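Local coordinates for cystalysin (Treponema denticola, PDB 1C7N), which binds pyridoxal-5'-phosphate and belongs to the class I and II aminotransferase family of PLP-dependent enzymes, assembling as a dimer, at residues W91-A96 / E259-S264; R333-D338 / K388-L393; N45-I50 / G289-G294; I138-L143 / E157-D162; R304-F309 / E368-A373. All coordinates share one frame; numbering follows the deposited sequence.

How the contacts relate
Contacts 1 and 4 flank opposite borders of the seven-stranded mixed sheet of the cofactor-binding domain, strand 92-95 at one outer edge and strand 136-139 at the other; their centres lie about 28 Å apart. Contact 3 joins helix 289-313 to the start of helix 47-59, where the second subunit also packs, and the same long helix runs on to contact 5, about 23 Å away between centres. Contacts 2 and 5, about 17 Å apart between centres, belong to the three-stranded sheet and its helices. Pyridoxal-5'-phosphate lies about 7 Å from the side chain of Thr95 in contact 1, against about 12 Å for Asn45 in contact 3 and about 14 Å for Leu372 in contact 5.

Contact 1 (W91-A96 / E259-S264); sequences WIINTA and ERFTKS
Ile93 and Thr95 of edge strand 92-95 turn their side chains onto Phe261 and Thr262 of helix 255-267, a strand-helix layer of the PLP-dependent aminotransferase fold. The two short axes run nearly parallel, 20° apart with a closest approach of 9.7 Å. At Ile93, CG2, placed anti to the backbone N while CG1 lies beside it (chi1 -60°), touches both helix residues: it reaches the edge of the Phe261 ring in its plane, 3.8 Å from Phe261 CD2, and lies equally near Thr262 OG1. Ile93 CD1 meets that hydroxyl alone and more closely, 3.5 Å from Thr262 OG1, which is hydrogen-bonded back to Arg258 O in its own helix and offers the isoleucine a mainly van der Waals contact. Asn94 faces the other way, its ND2 hydrogen-bonded to Ser248 O. Thr95 returns to the helix side, close to the cofactor pocket. Its OG1 bonds to Gly97 O, while its methyl lies at the ring edge, near the ring plane, with Thr95 CG2 3.9 Å from Phe261 CE2.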
# COMPACT_ATOMS: atom_id res chain seq x y z
N TRP A 91 -7.41 16.94 8.36
CA TRP A 91 -8.33 16.67 7.24
C TRP A 91 -7.70 15.64 6.29
O TRP A 91 -8.40 15.04 5.47
CB TRP A 91 -8.56 17.94 6.42
CG TRP A 91 -9.44 18.98 7.04
CD1 TRP A 91 -9.76 19.12 8.36
CD2 TRP A 91 -10.06 20.07 6.36
NE1 TRP A 91 -10.54 20.23 8.54
CE2 TRP A 91 -10.74 20.84 7.33
CE3 TRP A 91 -10.10 20.48 5.02
CZ2 TRP A 91 -11.45 21.99 7.00
CZ3 TRP A 91 -10.82 21.63 4.69
CH2 TRP A 91 -11.48 22.37 5.68
N ILE A 92 -6.39 15.45 6.41
CA ILE A 92 -5.64 14.54 5.54
C ILE A 92 -5.65 13.06 5.93
O ILE A 92 -5.15 12.69 6.99
CB ILE A 92 -4.16 14.97 5.45
CG1 ILE A 92 -4.07 16.44 5.02
CG2 ILE A 92 -3.41 14.10 4.43
CD1 ILE A 92 -2.67 17.00 5.14
N ILE A 93 -6.21 12.23 5.06
CA ILE A 93 -6.23 10.78 5.28
C ILE A 93 -5.41 10.14 4.16
O ILE A 93 -5.59 10.47 2.98
CB ILE A 93 -7.67 10.21 5.25
CG1 ILE A 93 -8.52 10.89 6.34
CG2 ILE A 93 -7.64 8.70 5.45
CD1 ILE A 93 -7.98 10.72 7.75
N ASN A 94 -4.51 9.23 4.52
CA ASN A 94 -3.63 8.60 3.54
C ASN A 94 -4.06 7.22 3.04
O ASN A 94 -4.59 6.40 3.80
CB ASN A 94 -2.21 8.49 4.09
CG ASN A 94 -1.62 9.84 4.47
OD1 ASN A 94 -1.22 10.05 5.61
ND2 ASN A 94 -1.58 10.76 3.51
N THR A 95 -3.81 6.98 1.76
CA THR A 95 -4.10 5.70 1.13
C THR A 95 -2.98 5.43 0.15
O THR A 95 -2.28 6.36 -0.27
CB THR A 95 -5.43 5.72 0.35
OG1 THR A 95 -5.35 6.68 -0.71
CG2 THR A 95 -6.59 6.06 1.27
N ALA A 96 -2.77 4.17 -0.20
CA ALA A 96 -1.73 3.81 -1.14
C ALA A 96 -2.32 3.92 -2.54
O ALA A 96 -2.63 2.91 -3.17
CB ALA A 96 -1.24 2.39 -0.88
N GLU A 259 -14.07 9.99 9.36
CA GLU A 259 -13.97 8.81 10.22
C GLU A 259 -14.58 7.56 9.59
O GLU A 259 -14.17 6.45 9.91
CB GLU A 259 -14.59 9.11 11.59
CG GLU A 259 -13.70 10.00 12.46
CD GLU A 259 -14.40 10.57 13.68
OE1 GLU A 259 -15.09 9.80 14.39
OE2 GLU A 259 -14.25 11.78 13.93
N ARG A 260 -15.56 7.74 8.70
CA ARG A 260 -16.18 6.60 8.04
C ARG A 260 -15.26 6.08 6.94
O ARG A 260 -15.15 4.87 6.71
CB ARG A 260 -17.53 6.98 7.43
CG ARG A 260 -18.67 7.16 8.43
CD ARG A 260 -19.92 6.41 7.98
NE ARG A 260 -20.52 6.95 6.76
CZ ARG A 260 -21.35 6.28 5.98
NH1 ARG A 260 -21.69 5.04 6.29
NH2 ARG A 260 -21.86 6.84 4.90
N PHE A 261 -14.61 7.00 6.25
CA PHE A 261 -13.68 6.66 5.17
C PHE A 261 -12.50 5.91 5.78
O PHE A 261 -12.02 4.92 5.23
CB PHE A 261 -13.18 7.94 4.50
CG PHE A 261 -12.23 7.70 3.36
CD1 PHE A 261 -12.70 7.46 2.07
CD2 PHE A 261 -10.85 7.71 3.58
CE1 PHE A 261 -11.82 7.24 1.02
CE2 PHE A 261 -9.96 7.49 2.53
CZ PHE A 261 -10.44 7.25 1.25
N THR A 262 -12.04 6.40 6.93
CA THR A 262 -10.91 5.80 7.63
C THR A 262 -11.21 4.40 8.16
O THR A 262 -10.38 3.49 8.06
CB THR A 262 -10.49 6.69 8.80
OG1 THR A 262 -10.09 7.97 8.30
CG2 THR A 262 -9.34 6.06 9.57
N LYS A 263 -12.40 4.21 8.73
CA LYS A 263 -12.80 2.91 9.25
C LYS A 263 -12.81 1.91 8.10
O LYS A 263 -12.26 0.82 8.20
CB LYS A 263 -14.20 2.97 9.88
CG LYS A 263 -15.28 3.39 8.89
CD LYS A 263 -16.70 3.32 9.46
CE LYS A 263 -17.24 1.90 9.45
NZ LYS A 263 -18.70 1.86 9.77
N SER A 264 -13.44 2.31 6.99
CA SER A 264 -13.53 1.44 5.83
C SER A 264 -12.15 1.10 5.29
O SER A 264 -11.87 -0.05 4.97
CB SER A 264 -14.36 2.11 4.73
OG SER A 264 -14.49 1.24 3.62

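Contact 2 (R333-D338 / K388-L393); sequences RALKMD and KALKDL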
# COMPACT_ATOMS: atom_id res chain seq x y z
N ARG A 333 -11.15 10.10 -35.83
CA ARG A 333 -12.41 9.73 -36.46
C ARG A 333 -12.46 9.86 -37.99
O ARG A 333 -13.17 9.11 -38.65
CB ARG A 333 -13.57 10.51 -35.83
CG ARG A 333 -13.98 9.98 -34.46
CD ARG A 333 -15.09 10.81 -33.85
NE ARG A 333 -14.64 12.17 -33.55
CZ ARG A 333 -15.42 13.11 -33.03
NH1 ARG A 333 -16.69 12.85 -32.76
NH2 ARG A 333 -14.93 14.31 -32.78
N ALA A 334 -11.70 10.80 -38.54
CA ALA A 334 -11.70 11.01 -39.99
C ALA A 334 -11.07 9.85 -40.76
O ALA A 334 -11.18 9.77 -41.98
CB ALA A 334 -11.00 12.31 -40.34
N LEU A 335 -10.40 8.95 -40.04
CA LEU A 335 -9.78 7.80 -40.68
C LEU A 335 -10.84 6.77 -41.04
O LEU A 335 -10.59 5.86 -41.83
CB LEU A 335 -8.75 7.14 -39.75
CG LEU A 335 -7.38 7.81 -39.60
CD1 LEU A 335 -6.50 6.94 -38.72
CD2 LEU A 335 -6.74 7.97 -40.97
N LYS A 336 -12.03 6.93 -40.46
CA LYS A 336 -13.14 6.02 -40.70
C LYS A 336 -12.75 4.57 -40.40
O LYS A 336 -13.02 3.66 -41.19
CB LYS A 336 -13.63 6.13 -42.15
CG LYS A 336 -14.09 7.53 -42.56
CD LYS A 336 -15.24 8.05 -41.69
CE LYS A 336 -15.74 9.39 -42.22
NZ LYS A 336 -16.85 9.95 -41.39
N MET A 337 -12.11 4.36 -39.25
CA MET A 337 -11.70 3.02 -38.81
C MET A 337 -12.36 2.76 -37.45
O MET A 337 -12.22 3.59 -36.55
CB MET A 337 -10.18 2.95 -38.64
CG MET A 337 -9.37 2.92 -39.92
SD MET A 337 -7.60 2.95 -39.54
CE MET A 337 -7.37 1.30 -38.89
N ASP A 338 -13.05 1.63 -37.29
CA ASP A 338 -13.68 1.35 -36.00
C ASP A 338 -12.56 1.18 -34.97
O ASP A 338 -11.41 0.94 -35.35
CB ASP A 338 -14.63 0.12 -36.08
CG ASP A 338 -13.92 -1.22 -36.23
OD1 ASP A 338 -14.58 -2.17 -36.72
OD2 ASP A 338 -12.73 -1.37 -35.85
N LYS A 388 4.81 7.42 -41.58
CA LYS A 388 5.04 6.43 -42.63
C LYS A 388 3.92 5.40 -42.68
O LYS A 388 3.51 4.97 -43.76
CB LYS A 388 6.38 5.71 -42.41
CG LYS A 388 7.60 6.60 -42.58
CD LYS A 388 8.82 5.78 -43.00
CE LYS A 388 10.07 6.65 -43.13
NZ LYS A 388 10.48 7.22 -41.82
N ALA A 389 3.41 5.01 -41.51
CA ALA A 389 2.33 4.04 -41.43
C ALA A 389 1.04 4.58 -42.06
O ALA A 389 0.35 3.87 -42.79
CB ALA A 389 2.09 3.66 -39.97
N LEU A 390 0.73 5.84 -41.77
CA LEU A 390 -0.46 6.47 -42.32
C LEU A 390 -0.33 6.61 -43.84
O LEU A 390 -1.28 6.37 -44.57
CB LEU A 390 -0.69 7.85 -41.69
CG LEU A 390 -1.28 7.85 -40.28
CD1 LEU A 390 -1.42 9.27 -39.78
CD2 LEU A 390 -2.64 7.16 -40.29
N LYS A 391 0.86 6.99 -44.30
CA LYS A 391 1.09 7.13 -45.73
C LYS A 391 0.89 5.78 -46.42
O LYS A 391 0.20 5.69 -47.44
CB LYS A 391 2.51 7.64 -46.00
CG LYS A 391 2.73 9.08 -45.63
CD LYS A 391 4.18 9.47 -45.81
CE LYS A 391 4.41 10.92 -45.44
NZ LYS A 391 5.85 11.27 -45.50
N ASP A 392 1.50 4.74 -45.87
CA ASP A 392 1.36 3.41 -46.44
C ASP A 392 -0.11 3.02 -46.49
O ASP A 392 -0.59 2.51 -47.50
CB ASP A 392 2.14 2.40 -45.60
CG ASP A 392 3.63 2.56 -45.75
OD1 ASP A 392 4.39 1.85 -45.06
OD2 ASP A 392 4.05 3.41 -46.56
N LEU A 393 -0.83 3.29 -45.40
CA LEU A 393 -2.25 2.99 -45.34
C LEU A 393 -2.90 3.67 -46.55
O LEU A 393 -3.98 3.29 -46.99
CB LEU A 393 -2.85 3.53 -44.04
CG LEU A 393 -4.30 3.15 -43.73
CD1 LEU A 393 -4.40 1.64 -43.57
CD2 LEU A 393 -4.76 3.85 -42.46
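Two apolar pairs carry this contact: Leu335 meets Leu390, and Met337 meets Leu393. In the first, the side chains are roughly perpendicular and touch through single methyl groups, Leu335 CD1 lying 4.2 Å from Leu390 CD2. Leu390 starts off to one side of its helix; chi2 of 179° sends CD1 on along the chain, and the other branch, CD2, makes the touch. The second pair uses the thioether: Met337 SD comes to 4.2 Å from Leu393 CD2, the two side chains lying alongside and pointing opposite ways. Here Leu393 CG stands anti to the backbone N (chi1 -172°), unlike that of Leu390, and both separations make for light packing. The contact joins the linker between strand 327-331 and helix 339-350 to the C-terminal helix 376-393, in the smaller domain of this aminotransferase fold. Met337 also packs on Met342 and Phe345 of helix 339-350, while Leu390 touches His314 and Ile317. Among backbone bonds, Lys336 N donates to Arg333 O (3.1 Å), closing the 3-10 turn that presents Leu335. Polar capping follows at Asp338, the N-cap of the next helix, whose OD2 accepts from Ala341 N.

Contact 3 (N45-I50 / G289-G294); sequences NPPELI and GKWLDG
Trp291, near the start of helix 289-313, lays its indole against Pro46, the N-cap residue of helix 47-59, in a proline-tryptophan CH-pi contact within the aminotransferase fold. At Trp291 the backbone N donates to a water at 2.9 Å, and the same water makes a weak 3.4 Å bond to Glu48 OE1, a bridge between the two helix starts; Glu48 OE1 is also bonded to Tyr3 OH. The indole itself carries nearly all the packing. CG stands anti to the backbone N (chi1 177°), sending the ring toward the prolines, where Pro47 CD approaches Trp291 CD1 at 3.9 Å. Phe5 and Tyr3 also meet this indole, and Leu62 of the second subunit packs on Asn45, which places the site beside the dimer interface. Over one indole face, Pro46 CG lies 3.3 Å from Trp291 CD2 and 3.5 Å from the six-membered ring centroid, 21° off its normal.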
# COMPACT_ATOMS: atom_id res chain seq x y z
N ASN A 45 13.14 10.71 -12.41
CA ASN A 45 12.49 11.52 -11.38
C ASN A 45 13.33 12.75 -11.04
O ASN A 45 14.50 12.83 -11.42
CB ASN A 45 12.25 10.66 -10.14
CG ASN A 45 11.20 9.59 -10.38
OD1 ASN A 45 10.00 9.88 -10.36
ND2 ASN A 45 11.64 8.37 -10.62
N PRO A 46 12.75 13.73 -10.34
CA PRO A 46 13.51 14.93 -9.99
C PRO A 46 14.78 14.57 -9.23
O PRO A 46 14.76 13.74 -8.33
CB PRO A 46 12.53 15.71 -9.12
CG PRO A 46 11.19 15.30 -9.65
CD PRO A 46 11.36 13.81 -9.84
N PRO A 47 15.91 15.20 -9.59
CA PRO A 47 17.18 14.92 -8.92
C PRO A 47 17.10 15.11 -7.40
O PRO A 47 17.64 14.32 -6.63
CB PRO A 47 18.15 15.91 -9.58
CG PRO A 47 17.56 16.09 -10.95
CD PRO A 47 16.08 16.19 -10.66
N GLU A 48 16.41 16.17 -6.97
CA GLU A 48 16.26 16.44 -5.55
C GLU A 48 15.58 15.27 -4.83
O GLU A 48 15.96 14.91 -3.71
CB GLU A 48 15.43 17.72 -5.32
CG GLU A 48 16.10 19.01 -5.80
CD GLU A 48 15.79 19.33 -7.25
OE1 GLU A 48 16.17 20.44 -7.70
OE2 GLU A 48 15.18 18.49 -7.95
N LEU A 49 14.57 14.68 -5.47
CA LEU A 49 13.87 13.55 -4.87
C LEU A 49 14.81 12.37 -4.71
O LEU A 49 14.92 11.80 -3.63
CB LEU A 49 12.67 13.13 -5.74
CG LEU A 49 11.93 11.88 -5.24
CD1 LEU A 49 11.43 12.11 -3.82
CD2 LEU A 49 10.75 11.56 -6.15
N ILE A 50 15.50 12.01 -5.79
CA ILE A 50 16.43 10.89 -5.75
C ILE A 50 17.52 11.12 -4.70
O ILE A 50 17.77 10.26 -3.87
CB ILE A 50 17.08 10.67 -7.14
CG1 ILE A 50 16.01 10.34 -8.17
CG2 ILE A 50 18.06 9.51 -7.07
CD1 ILE A 50 15.28 9.03 -7.91
N GLY A 289 9.92 21.99 -7.02
CA GLY A 289 9.15 22.98 -7.75
C GLY A 289 9.74 23.39 -9.09
O GLY A 289 9.02 23.48 -10.08
N LYS A 290 11.05 23.62 -9.12
CA LYS A 290 11.72 24.02 -10.36
C LYS A 290 11.67 22.91 -11.39
O LYS A 290 11.57 23.16 -12.59
CB LYS A 290 13.18 24.38 -10.10
CG LYS A 290 13.43 25.50 -9.10
CD LYS A 290 12.88 26.83 -9.56
CE LYS A 290 13.46 27.95 -8.70
NZ LYS A 290 13.39 27.64 -7.25
N TRP A 291 11.77 21.67 -10.93
CA TRP A 291 11.74 20.54 -11.84
C TRP A 291 10.37 20.48 -12.51
O TRP A 291 10.27 20.27 -13.72
CB TRP A 291 12.02 19.23 -11.09
CG TRP A 291 11.93 18.02 -11.96
CD1 TRP A 291 12.94 17.46 -12.69
CD2 TRP A 291 10.76 17.25 -12.23
NE1 TRP A 291 12.46 16.37 -13.40
CE2 TRP A 291 11.13 16.23 -13.13
CE3 TRP A 291 9.43 17.33 -11.80
CZ2 TRP A 291 10.21 15.29 -13.61
CZ3 TRP A 291 8.52 16.40 -12.27
CH2 TRP A 291 8.92 15.39 -13.17
N LEU A 292 9.32 20.69 -11.72
CA LEU A 292 7.96 20.67 -12.24
C LEU A 292 7.74 21.75 -13.30
O LEU A 292 7.04 21.52 -14.29
CB LEU A 292 6.95 20.85 -11.10
CG LEU A 292 5.47 20.88 -11.49
CD1 LEU A 292 5.12 19.62 -12.28
CD2 LEU A 292 4.62 20.97 -10.24
N ASP A 293 8.33 22.93 -13.09
CA ASP A 293 8.18 24.02 -14.06
C ASP A 293 8.78 23.59 -15.39
O ASP A 293 8.19 23.80 -16.46
CB ASP A 293 8.90 25.29 -13.59
CG ASP A 293 8.26 25.91 -12.36
OD1 ASP A 293 7.02 25.83 -12.22
OD2 ASP A 293 9.00 26.49 -11.54
N GLY A 294 9.96 22.98 -15.33
CA GLY A 294 10.63 22.52 -16.53
C GLY A 294 9.86 21.40 -17.21
O GLY A 294 9.82 21.33 -18.45
O HOH W 1 13.04 21.60 -8.32

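Contact 4 (I138-L143 / E157-D162); sequences IECELL and EKLSKD
The nearest CA atoms across the contact are those of Ile138 and Leu159, 8.0 Å apart, where the end of strand 136-139 passes the last turn of helix 153-160. On the helix side Leu159 does nearly all the touching. Leu159 CD2 packs 3.6 Å from Ile138 CG2, while Leu159 CD1 lies between that methyl and Cys140 CB, 3.8 Å from the latter. With CG1 of Ile138 beside the backbone N (chi1 -51°), CG2 is the anti branch and faces the leucine, and the two side chains run alongside in opposing senses. The contact covers the outer strand of the mixed sheet in the PLP-binding domain, and Ile117 of the adjoining strand 115-118 touches both Ile138 and Leu159. At the last strand residue, Glu139 O lies 3.9 Å from Leu159 CD1. Near the helix end, Ser160 OG donates to Glu157 O at 2.6 Å, from 30° out of the carbonyl plane, and is also hydrogen-bonded to Lys195 NZ.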
# COMPACT_ATOMS: atom_id res chain seq x y z
N ILE A 138 -23.82 5.54 -13.40
CA ILE A 138 -24.75 6.50 -14.00
C ILE A 138 -23.93 7.48 -14.84
O ILE A 138 -23.22 8.33 -14.30
CB ILE A 138 -25.53 7.27 -12.92
CG1 ILE A 138 -26.16 6.29 -11.92
CG2 ILE A 138 -26.64 8.10 -13.57
CD1 ILE A 138 -27.10 5.28 -12.55
N GLU A 139 -24.04 7.35 -16.15
CA GLU A 139 -23.28 8.19 -17.07
C GLU A 139 -23.92 9.51 -17.48
O GLU A 139 -25.07 9.56 -17.90
CB GLU A 139 -22.94 7.40 -18.33
CG GLU A 139 -22.11 6.16 -18.07
CD GLU A 139 -21.93 5.33 -19.32
OE1 GLU A 139 -21.39 5.85 -20.31
OE2 GLU A 139 -22.32 4.15 -19.30
N CYS A 140 -23.13 10.57 -17.37
CA CYS A 140 -23.57 11.90 -17.77
C CYS A 140 -22.56 12.32 -18.83
O CYS A 140 -21.65 13.11 -18.57
CB CYS A 140 -23.54 12.86 -16.58
SG CYS A 140 -24.36 14.44 -16.89
N GLU A 141 -22.73 11.77 -20.02
CA GLU A 141 -21.84 12.01 -21.15
C GLU A 141 -21.51 13.48 -21.43
O GLU A 141 -22.38 14.36 -21.38
CB GLU A 141 -22.43 11.37 -22.41
CG GLU A 141 -21.51 11.42 -23.63
CD GLU A 141 -20.40 10.39 -23.58
OE1 GLU A 141 -19.48 10.48 -24.42
OE2 GLU A 141 -20.45 9.49 -22.72
N LEU A 142 -20.24 13.73 -21.73
CA LEU A 142 -19.78 15.07 -22.04
C LEU A 142 -20.27 15.47 -23.43
O LEU A 142 -20.42 14.63 -24.32
CB LEU A 142 -18.25 15.12 -22.04
CG LEU A 142 -17.51 15.11 -20.70
CD1 LEU A 142 -16.05 14.76 -20.92
CD2 LEU A 142 -17.65 16.47 -20.02
N LEU A 143 -20.53 16.76 -23.61
CA LEU A 143 -20.97 17.27 -24.90
C LEU A 143 -19.70 17.67 -25.63
O LEU A 143 -18.80 18.27 -25.04
CB LEU A 143 -21.88 18.49 -24.71
CG LEU A 143 -23.17 18.25 -23.92
CD1 LEU A 143 -23.91 19.57 -23.75
CD2 LEU A 143 -24.04 17.24 -24.64
N GLU A 157 -28.44 17.72 -13.79
CA GLU A 157 -29.39 18.12 -12.77
C GLU A 157 -30.48 17.07 -12.66
O GLU A 157 -30.97 16.77 -11.57
CB GLU A 157 -30.02 19.48 -13.08
CG GLU A 157 -30.79 20.06 -11.90
CD GLU A 157 -31.45 21.40 -12.19
OE1 GLU A 157 -30.75 22.31 -12.68
OE2 GLU A 157 -32.66 21.53 -11.92
N LYS A 158 -30.87 16.51 -13.80
CA LYS A 158 -31.89 15.48 -13.84
C LYS A 158 -31.43 14.27 -13.02
O LYS A 158 -32.17 13.76 -12.18
CB LYS A 158 -32.17 15.05 -15.28
CG LYS A 158 -33.22 13.96 -15.40
CD LYS A 158 -33.48 13.62 -16.85
CE LYS A 158 -34.47 12.48 -16.99
NZ LYS A 158 -34.70 12.13 -18.42
N LEU A 159 -30.21 13.82 -13.27
CA LEU A 159 -29.66 12.66 -12.57
C LEU A 159 -29.51 12.89 -11.07
O LEU A 159 -29.69 11.96 -10.28
CB LEU A 159 -28.30 12.28 -13.16
CG LEU A 159 -28.28 11.83 -14.62
CD1 LEU A 159 -26.85 11.68 -15.09
CD2 LEU A 159 -29.04 10.51 -14.77
N SER A 160 -29.18 14.11 -10.67
CA SER A 160 -29.00 14.43 -9.26
C SER A 160 -30.31 14.33 -8.50
O SER A 160 -30.32 14.13 -7.28
CB SER A 160 -28.43 15.84 -9.10
OG SER A 160 -29.40 16.82 -9.46
N LYS A 161 -31.42 14.46 -9.21
CA LYS A 161 -32.73 14.38 -8.59
C LYS A 161 -33.15 12.94 -8.31
O LYS A 161 -34.10 12.70 -7.57
CB LYS A 161 -33.77 15.08 -9.47
CG LYS A 161 -33.64 16.60 -9.47
CD LYS A 161 -33.86 17.20 -10.86
CE LYS A 161 -35.21 16.81 -11.45
NZ LYS A 161 -35.35 17.30 -12.85
N ASP A 162 -32.44 11.99 -8.91
CA ASP A 162 -32.73 10.57 -8.71
C ASP A 162 -32.15 10.14 -7.36
O ASP A 162 -30.94 9.99 -7.21
CB ASP A 162 -32.11 9.72 -9.82
CG ASP A 162 -32.51 8.25 -9.73
OD1 ASP A 162 -32.96 7.82 -8.65
OD2 ASP A 162 -32.35 7.53 -10.74

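Contact 5 (R304-F309 / E368-A373); sequences RIVKDF and ERINLA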
# COMPACT_ATOMS: atom_id res chain seq x y z
N ARG A 304 2.21 20.82 -28.65
CA ARG A 304 2.26 21.67 -29.84
C ARG A 304 2.94 20.90 -30.98
O ARG A 304 2.57 21.06 -32.14
CB ARG A 304 2.97 22.99 -29.52
CG ARG A 304 2.15 23.86 -28.56
CD ARG A 304 2.94 25.04 -27.98
NE ARG A 304 2.14 25.79 -27.01
CZ ARG A 304 1.11 26.58 -27.32
NH1 ARG A 304 0.74 26.73 -28.59
NH2 ARG A 304 0.44 27.22 -26.37
N ILE A 305 3.90 20.05 -30.65
CA ILE A 305 4.58 19.25 -31.67
C ILE A 305 3.55 18.31 -32.32
O ILE A 305 3.52 18.16 -33.54
CB ILE A 305 5.72 18.40 -31.05
CG1 ILE A 305 6.86 19.32 -30.60
CG2 ILE A 305 6.24 17.37 -32.07
CD1 ILE A 305 8.03 18.58 -29.96
N VAL A 306 2.70 17.71 -31.49
CA VAL A 306 1.68 16.78 -31.96
C VAL A 306 0.66 17.53 -32.83
O VAL A 306 0.37 17.13 -33.95
CB VAL A 306 0.94 16.11 -30.77
CG1 VAL A 306 -0.16 15.18 -31.27
CG2 VAL A 306 1.94 15.31 -29.92
N LYS A 307 0.12 18.62 -32.30
CA LYS A 307 -0.85 19.43 -33.03
C LYS A 307 -0.29 19.82 -34.39
O LYS A 307 -0.95 19.65 -35.42
CB LYS A 307 -1.19 20.68 -32.21
CG LYS A 307 -2.11 21.69 -32.91
CD LYS A 307 -2.46 22.82 -31.95
CE LYS A 307 -3.00 24.04 -32.68
NZ LYS A 307 -4.21 23.73 -33.49
N ASP A 308 0.94 20.33 -34.40
CA ASP A 308 1.58 20.74 -35.64
C ASP A 308 1.78 19.59 -36.62
O ASP A 308 1.58 19.74 -37.82
CB ASP A 308 2.92 21.40 -35.34
CG ASP A 308 3.68 21.77 -36.60
OD1 ASP A 308 4.55 20.99 -37.03
OD2 ASP A 308 3.38 22.85 -37.17
N PHE A 309 2.17 18.43 -36.09
CA PHE A 309 2.41 17.27 -36.93
C PHE A 309 1.21 16.93 -37.80
O PHE A 309 1.36 16.68 -39.00
CB PHE A 309 2.77 16.05 -36.08
CG PHE A 309 2.81 14.78 -36.86
CD1 PHE A 309 3.89 14.49 -37.70
CD2 PHE A 309 1.75 13.88 -36.81
CE1 PHE A 309 3.90 13.33 -38.47
CE2 PHE A 309 1.75 12.72 -37.57
CZ PHE A 309 2.83 12.45 -38.40
N GLU A 368 -7.65 8.81 -29.54
CA GLU A 368 -6.43 8.20 -29.03
C GLU A 368 -5.84 9.13 -27.98
O GLU A 368 -5.76 10.34 -28.20
CB GLU A 368 -5.40 8.00 -30.15
CG GLU A 368 -5.81 7.01 -31.23
CD GLU A 368 -5.83 5.57 -30.75
OE1 GLU A 368 -6.15 4.69 -31.57
OE2 GLU A 368 -5.51 5.32 -29.56
N ARG A 369 -5.42 8.57 -26.85
CA ARG A 369 -4.81 9.39 -25.80
C ARG A 369 -3.31 9.17 -25.84
O ARG A 369 -2.84 8.04 -25.69
CB ARG A 369 -5.34 8.97 -24.42
CG ARG A 369 -5.00 9.96 -23.30
CD ARG A 369 -5.26 9.36 -21.92
NE ARG A 369 -4.18 8.47 -21.51
CZ ARG A 369 -4.09 7.90 -20.31
NH1 ARG A 369 -5.02 8.12 -19.38
NH2 ARG A 369 -3.06 7.12 -20.03
N ILE A 370 -2.55 10.25 -26.04
CA ILE A 370 -1.10 10.15 -26.12
C ILE A 370 -0.44 10.72 -24.86
O ILE A 370 -0.81 11.79 -24.38
CB ILE A 370 -0.56 10.90 -27.37
CG1 ILE A 370 0.92 10.57 -27.57
CG2 ILE A 370 -0.77 12.41 -27.22
CD1 ILE A 370 1.56 11.28 -28.74
N ASN A 371 0.52 9.98 -24.31
CA ASN A 371 1.24 10.41 -23.11
C ASN A 371 2.37 11.35 -23.55
O ASN A 371 3.38 10.91 -24.11
CB ASN A 371 1.82 9.19 -22.38
CG ASN A 371 2.56 9.57 -21.12
OD1 ASN A 371 3.10 10.67 -21.01
ND2 ASN A 371 2.59 8.65 -20.15
N LEU A 372 2.21 12.65 -23.29
CA LEU A 372 3.20 13.66 -23.67
C LEU A 372 4.42 13.74 -22.77
O LEU A 372 5.36 14.48 -23.08
CB LEU A 372 2.54 15.04 -23.73
CG LEU A 372 1.37 15.22 -24.70
CD1 LEU A 372 0.87 16.65 -24.60
CD2 LEU A 372 1.79 14.90 -26.12
N ALA A 373 4.42 13.00 -21.67
CA ALA A 373 5.54 13.04 -20.73
C ALA A 373 6.75 12.22 -21.19
O ALA A 373 7.08 11.20 -20.59
CB ALA A 373 5.09 12.58 -19.36
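Val306 meets Leu372 and Ile370 through one methyl, CG2, and its first torsion decides which: CG1 is anti to the backbone N (chi1 178°), leaving CG2 beside that N and turned to the strand. From the other side Leu372 has CG anti to its carbonyl carbon (chi1 -59°); CD1 continues the extended chain, and CD2, branching from it, meets the valine. The result is a 3.8 Å approach between Val306 CG2 and Leu372 CD2, the two side chains meeting at a slant. Ile370, its chain fully extended, adds a looser touch, Ile370 CD1 standing 4.2 Å from Val306 CG2. All three residues are buried, and Gln328 of strand 327-331 packs against each of them. Helix 289-313 thus lies against the middle strand, 367-371, of the three-stranded antiparallel sheet in the smaller domain of the aminotransferase fold. At the strand end the chain is bent by an Asx turn: Ala373 N donates to Asn371 OD1 at 2.8 Å, the donor nearly in line with the side-chain C=O (161°). Asn371 ND2 is held by Val38 O and Asp40 O, which fixes the amide's rotation, and Arg369 NH1 bonds to OD1 of Asn175, a residue of the pyridoxal-5'-phosphate pocket.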